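Local coordinates for beta-galactosidase (Bacteroides thetaiotaomicron, PDB 5MUJ), which probably hydrolyses glycosidic bonds in side chain B of the plant pectin rhamnogalacturonan II, binding the glycan in a central pocket, at residues T54-F66 and F347-I359. Numbering follows the deposited sequence.
With RAM (alpha-L-rhamnopyranose), chain B.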
loop_
_atom_site.group_PDB
_atom_site.type_symbol
_atom_site.label_atom_id
_atom_site.label_comp_id
_atom_site.label_asym_id
_atom_site.label_seq_id
_atom_site.Cartn_x
_atom_site.Cartn_y
_atom_site.Cartn_z
ATOM N N THR A 54 9.139 11.189 15.239
ATOM C CA THR A 54 9.926 12.139 16.042
ATOM C C THR A 54 10.802 11.447 17.110
ATOM O O THR A 54 11.616 12.096 17.750
ATOM C CB THR A 54 9.061 13.276 16.663
ATOM O OG1 THR A 54 7.943 12.761 17.405
ATOM C CG2 THR A 54 8.538 14.197 15.575
ATOM N N ASP A 55 10.701 10.123 17.243
ATOM C CA ASP A 55 11.595 9.368 18.112
ATOM C C ASP A 55 11.817 8.007 17.478
ATOM O O ASP A 55 11.234 7.736 16.428
ATOM C CB ASP A 55 11.030 9.241 19.528
ATOM C CG ASP A 55 9.683 8.574 19.558
ATOM O OD1 ASP A 55 9.578 7.408 19.076
ATOM O OD2 ASP A 55 8.721 9.217 20.050
ATOM N N ASN A 56 12.649 7.173 18.107
ATOM C CA ASN A 56 12.984 5.841 17.576
ATOM C C ASN A 56 12.037 4.708 17.948
ATOM O O ASN A 56 12.265 3.597 17.514
ATOM C CB ASN A 56 14.415 5.453 17.991
ATOM C CG ASN A 56 15.445 6.320 17.311
ATOM O OD1 ASN A 56 16.438 6.755 17.912
ATOM N ND2 ASN A 56 15.179 6.627 16.054
ATOM N N TYR A 57 10.961 5.016 18.661
ATOM C CA TYR A 57 9.965 4.027 19.090
ATOM C C TYR A 57 8.624 4.218 18.358
ATOM O O TYR A 57 7.539 3.833 18.848
ATOM C CB TYR A 57 9.846 4.081 20.618
ATOM C CG TYR A 57 11.158 3.740 21.252
ATOM C CD1 TYR A 57 12.188 4.684 21.337
ATOM C CD2 TYR A 57 11.416 2.439 21.678
ATOM C CE1 TYR A 57 13.422 4.334 21.851
ATOM C CE2 TYR A 57 12.644 2.081 22.196
ATOM C CZ TYR A 57 13.640 3.033 22.296
ATOM O OH TYR A 57 14.860 2.663 22.806
ATOM N N HIS A 58 8.696 4.757 17.149
ATOM C CA HIS A 58 7.580 4.812 16.225
ATOM C C HIS A 58 8.145 4.614 14.840
ATOM O O HIS A 58 9.274 5.069 14.526
ATOM C CB HIS A 58 6.771 6.131 16.309
ATOM C CG HIS A 58 6.146 6.377 17.649
ATOM N ND1 HIS A 58 4.866 5.975 17.974
ATOM C CD2 HIS A 58 6.630 6.995 18.749
ATOM C CE1 HIS A 58 4.600 6.325 19.220
ATOM N NE2 HIS A 58 5.653 6.944 19.713
ATOM N N LYS A 59 7.364 3.937 14.002
ATOM C CA LYS A 59 7.682 3.734 12.611
ATOM C C LYS A 59 6.454 4.085 11.793
ATOM O O LYS A 59 5.348 3.721 12.160
ATOM C CB LYS A 59 8.077 2.265 12.371
ATOM C CG LYS A 59 9.262 1.809 13.197
ATOM C CD LYS A 59 9.538 0.306 13.021
ATOM C CE LYS A 59 10.525 -0.302 14.017
ATOM N NZ LYS A 59 11.926 0.195 13.867
ATOM N N ILE A 60 6.667 4.738 10.659
ATOM C CA ILE A 60 5.605 5.294 9.820
ATOM C C ILE A 60 5.695 4.705 8.394
ATOM O O ILE A 60 6.765 4.740 7.778
ATOM C CB ILE A 60 5.702 6.843 9.801
ATOM C CG1 ILE A 60 5.259 7.386 11.172
ATOM C CG2 ILE A 60 4.857 7.417 8.669
ATOM C CD1 ILE A 60 5.420 8.886 11.339
ATOM N N ASP A 61 4.558 4.269 7.847
ATOM C CA ASP A 61 4.540 3.542 6.568
ATOM C C ASP A 61 3.190 3.680 5.862
ATOM O O ASP A 61 2.227 4.291 6.405
ATOM C CB ASP A 61 4.861 2.053 6.907
ATOM C CG ASP A 61 5.357 1.207 5.753
ATOM O OD1 ASP A 61 5.211 1.527 4.565
ATOM O OD2 ASP A 61 5.910 0.137 6.074
ATOM N N CYS A 62 3.116 3.134 4.663
ATOM C CA CYS A 62 1.876 2.798 3.984
ATOM C C CYS A 62 1.036 4.014 3.635
ATOM O O CYS A 62 -0.075 4.130 4.103
ATOM C CB CYS A 62 1.011 1.848 4.827
ATOM S SG CYS A 62 1.725 0.263 5.309
ATOM N N PRO A 63 1.615 4.965 2.854
ATOM C CA PRO A 63 0.858 6.081 2.383
ATOM C C PRO A 63 -0.261 5.785 1.400
ATOM O O PRO A 63 -0.094 4.978 0.455
ATOM C CB PRO A 63 1.923 6.945 1.678
ATOM C CG PRO A 63 2.893 5.933 1.149
ATOM C CD PRO A 63 2.976 4.939 2.264
ATOM N N THR A 64 -1.385 6.460 1.610
ATOM C CA THR A 64 -2.419 6.557 0.605
ATOM C C THR A 64 -2.738 8.044 0.464
ATOM O O THR A 64 -3.106 8.690 1.452
ATOM C CB THR A 64 -3.691 5.786 0.998
ATOM O OG1 THR A 64 -3.350 4.468 1.415
ATOM C CG2 THR A 64 -4.671 5.671 -0.165
ATOM N N VAL A 65 -2.586 8.562 -0.743
ATOM C CA VAL A 65 -2.769 10.024 -0.976
ATOM C C VAL A 65 -3.997 10.269 -1.822
ATOM O O VAL A 65 -4.216 9.626 -2.844
ATOM C CB VAL A 65 -1.545 10.718 -1.621
ATOM C CG1 VAL A 65 -1.849 12.212 -1.945
ATOM C CG2 VAL A 65 -0.329 10.623 -0.724
ATOM N N PHE A 66 -4.787 11.241 -1.381
ATOM C CA PHE A 66 -5.980 11.626 -2.103
ATOM C C PHE A 66 -6.312 13.114 -1.907
ATOM O O PHE A 66 -5.684 13.790 -1.123
ATOM C CB PHE A 66 -7.147 10.723 -1.700
ATOM C CG PHE A 66 -7.388 10.651 -0.218
ATOM C CD1 PHE A 66 -6.588 9.825 0.570
ATOM C CD2 PHE A 66 -8.442 11.337 0.388
ATOM C CE1 PHE A 66 -6.786 9.747 1.930
ATOM C CE2 PHE A 66 -8.654 11.233 1.743
ATOM C CZ PHE A 66 -7.836 10.417 2.508
ATOM N N PHE A 347 5.277 8.566 -3.603
ATOM C CA PHE A 347 5.403 8.413 -2.168
ATOM C C PHE A 347 5.831 6.991 -1.828
ATOM O O PHE A 347 5.295 6.020 -2.405
ATOM C CB PHE A 347 4.071 8.729 -1.473
ATOM C CG PHE A 347 3.627 10.161 -1.673
ATOM C CD1 PHE A 347 2.985 10.550 -2.841
ATOM C CD2 PHE A 347 3.873 11.129 -0.698
ATOM C CE1 PHE A 347 2.583 11.888 -3.044
ATOM C CE2 PHE A 347 3.491 12.463 -0.906
ATOM C CZ PHE A 347 2.843 12.823 -2.070
ATOM N N TYR A 348 6.782 6.839 -0.925
ATOM C CA TYR A 348 7.304 5.498 -0.600
ATOM C C TYR A 348 7.783 5.437 0.815
ATOM O O TYR A 348 7.890 6.477 1.466
ATOM C CB TYR A 348 8.417 5.097 -1.567
ATOM C CG TYR A 348 9.741 5.866 -1.477
ATOM C CD1 TYR A 348 9.933 7.093 -2.164
ATOM C CD2 TYR A 348 10.757 5.441 -0.664
ATOM C CE1 TYR A 348 11.153 7.730 -2.097
ATOM C CE2 TYR A 348 11.978 6.097 -0.573
ATOM C CZ TYR A 348 12.153 7.284 -1.287
ATOM O OH TYR A 348 13.380 7.970 -1.235
ATOM N N CYS A 349 8.001 4.239 1.335
ATOM C CA CYS A 349 8.481 4.041 2.701
ATOM C C CYS A 349 9.990 3.881 2.674
ATOM O O CYS A 349 10.522 3.018 1.960
ATOM C CB CYS A 349 7.826 2.812 3.360
ATOM S SG CYS A 349 8.508 2.393 4.977
ATOM N N ALA A 350 10.674 4.756 3.424
ATOM C CA ALA A 350 12.113 4.797 3.495
ATOM C C ALA A 350 12.531 4.184 4.810
ATOM O O ALA A 350 12.008 4.591 5.860
ATOM C CB ALA A 350 12.556 6.269 3.435
ATOM N N VAL A 351 13.428 3.178 4.741
ATOM C CA VAL A 351 14.040 2.572 5.890
ATOM C C VAL A 351 15.562 2.578 5.737
ATOM O O VAL A 351 16.079 2.232 4.680
ATOM C CB VAL A 351 13.544 1.115 6.048
ATOM C CG1 VAL A 351 14.129 0.437 7.302
ATOM C CG2 VAL A 351 12.020 1.122 6.055
ATOM N N ASN A 352 16.271 2.933 6.812
ATOM C CA ASN A 352 17.728 2.981 6.803
ATOM C C ASN A 352 18.309 1.816 7.594
ATOM O O ASN A 352 17.558 0.951 8.064
ATOM C CB ASN A 352 18.217 4.347 7.323
ATOM C CG ASN A 352 17.807 4.640 8.760
ATOM O OD1 ASN A 352 17.488 3.750 9.564
ATOM N ND2 ASN A 352 17.846 5.925 9.104
ATOM N N ASN A 353 19.635 1.777 7.729
ATOM C CA ASN A 353 20.312 0.652 8.392
ATOM C C ASN A 353 20.054 0.630 9.888
ATOM O O ASN A 353 20.127 -0.453 10.486
ATOM C CB ASN A 353 21.828 0.639 8.138
ATOM C CG ASN A 353 22.189 0.301 6.702
ATOM O OD1 ASN A 353 21.454 -0.392 6.003
ATOM N ND2 ASN A 353 23.332 0.804 6.252
ATOM N N ALA A 354 19.751 1.793 10.489
ATOM C CA ALA A 354 19.235 1.816 11.882
ATOM C C ALA A 354 17.773 1.339 12.015
ATOM O O ALA A 354 17.246 1.244 13.129
ATOM C CB ALA A 354 19.374 3.199 12.474
ATOM N N GLU A 355 17.128 1.086 10.877
ATOM C CA GLU A 355 15.751 0.632 10.793
ATOM C C GLU A 355 14.741 1.676 11.236
ATOM O O GLU A 355 13.609 1.346 11.577
ATOM C CB GLU A 355 15.551 -0.714 11.489
ATOM C CG GLU A 355 16.319 -1.842 10.815
ATOM C CD GLU A 355 16.287 -3.120 11.620
ATOM O OE1 GLU A 355 15.544 -4.060 11.253
ATOM O OE2 GLU A 355 16.998 -3.177 12.643
ATOM N N GLN A 356 15.137 2.943 11.138
ATOM C CA GLN A 356 14.192 4.032 11.240
ATOM C C GLN A 356 13.314 3.986 9.997
ATOM O O GLN A 356 13.791 3.658 8.905
ATOM C CB GLN A 356 14.922 5.372 11.370
ATOM C CG GLN A 356 15.877 5.442 12.538
ATOM C CD GLN A 356 16.668 6.752 12.565
ATOM O OE1 GLN A 356 17.242 7.177 11.575
ATOM N NE2 GLN A 356 16.713 7.361 13.715
ATOM N N ARG A 357 12.035 4.287 10.166
ATOM C CA ARG A 357 11.053 4.078 9.120
ATOM C C ARG A 357 10.105 5.268 8.999
ATOM O O ARG A 357 9.405 5.620 9.939
ATOM C CB ARG A 357 10.272 2.797 9.420
ATOM C CG ARG A 357 9.220 2.464 8.377
ATOM C CD ARG A 357 8.611 1.061 8.575
ATOM N NE ARG A 357 9.562 -0.053 8.450
ATOM C CZ ARG A 357 9.519 -1.026 7.518
ATOM N NH1 ARG A 357 8.580 -1.053 6.590
ATOM N NH2 ARG A 357 10.480 -1.939 7.487
ATOM N N GLY A 358 10.014 5.796 7.792
ATOM C CA GLY A 358 9.113 6.903 7.479
ATOM C C GLY A 358 8.718 6.898 6.032
ATOM O O GLY A 358 9.073 5.966 5.284
ATOM N N ILE A 359 7.961 7.918 5.637
ATOM C CA ILE A 359 7.445 8.069 4.289
ATOM C C ILE A 359 8.221 9.198 3.624
ATOM O O ILE A 359 8.370 10.300 4.204
ATOM C CB ILE A 359 5.942 8.372 4.280
ATOM C CG1 ILE A 359 5.181 7.135 4.779
ATOM C CG2 ILE A 359 5.415 8.770 2.898
ATOM C CD1 ILE A 359 3.746 7.366 5.213
HETATM C C1 RAM B . 8.028 -7.113 5.769
HETATM C C2 RAM B . 7.016 -5.997 5.805
HETATM C C3 RAM B . 7.764 -4.683 6.024
HETATM C C4 RAM B . 8.775 -4.525 4.887
HETATM C C5 RAM B . 9.745 -5.699 4.690
HETATM C C6 RAM B . 10.415 -5.668 3.326
HETATM O O2 RAM B . 6.289 -6.001 4.548
HETATM O O3 RAM B . 6.876 -3.564 6.083
HETATM O O4 RAM B . 9.593 -3.404 5.175
HETATM O O5 RAM B . 9.183 -7.017 4.912
HETATM O O HOH W 1 11.572 4.764 13.191
#
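Asp61 and Arg357 meet across the seam between two blades of a five-bladed beta-propeller, the innermost strand of one blade (59-68) facing the hairpin 343-351/357-363 of the blade that closes the ring. Their salt bridge runs from Arg357 NH1 to Asp61 OD2 at 3.0 Å. OD2 lies close to the guanidinium plane, yet NH1 meets OD2 from above the carboxylate plane, the two planes being turned 42° apart. Both residues line the glycan pocket: Arg357 NH1 and NH2 fork onto O4 of the rhamnose, each at 2.9 Å, while Val351 CG2 covers one guanidinium face. Lys334 forms a second salt bridge with OD2 and also binds the sugar, so the carboxylate links two sugar-binding cations.

Backbone joins the blades too. Ile60 N donates to Arg357 O at 3.0 Å, and beside it Gly358 CA makes a CA-H...O contact with Ile60 O. A water bridges His58 O to Arg357 N. Lys59 bends at its last torsion (chi4 -67°), bringing NZ to Glu355 O, at the end of the type I turn 352-355; NZ also donates to Lys82 O.

Apolar packing fills the seam. Ile359 CD1 touches Ile60 CG2 and slips alongside Pro63 CD, with Tyr76 from the neighbouring strand against both isoleucines. Pro63 CG rests on Phe347 CB. Finally, Val65 CG2 sits over the Phe347 ring in a CH-pi contact, 3.8 Å from its centroid and 8° off the normal.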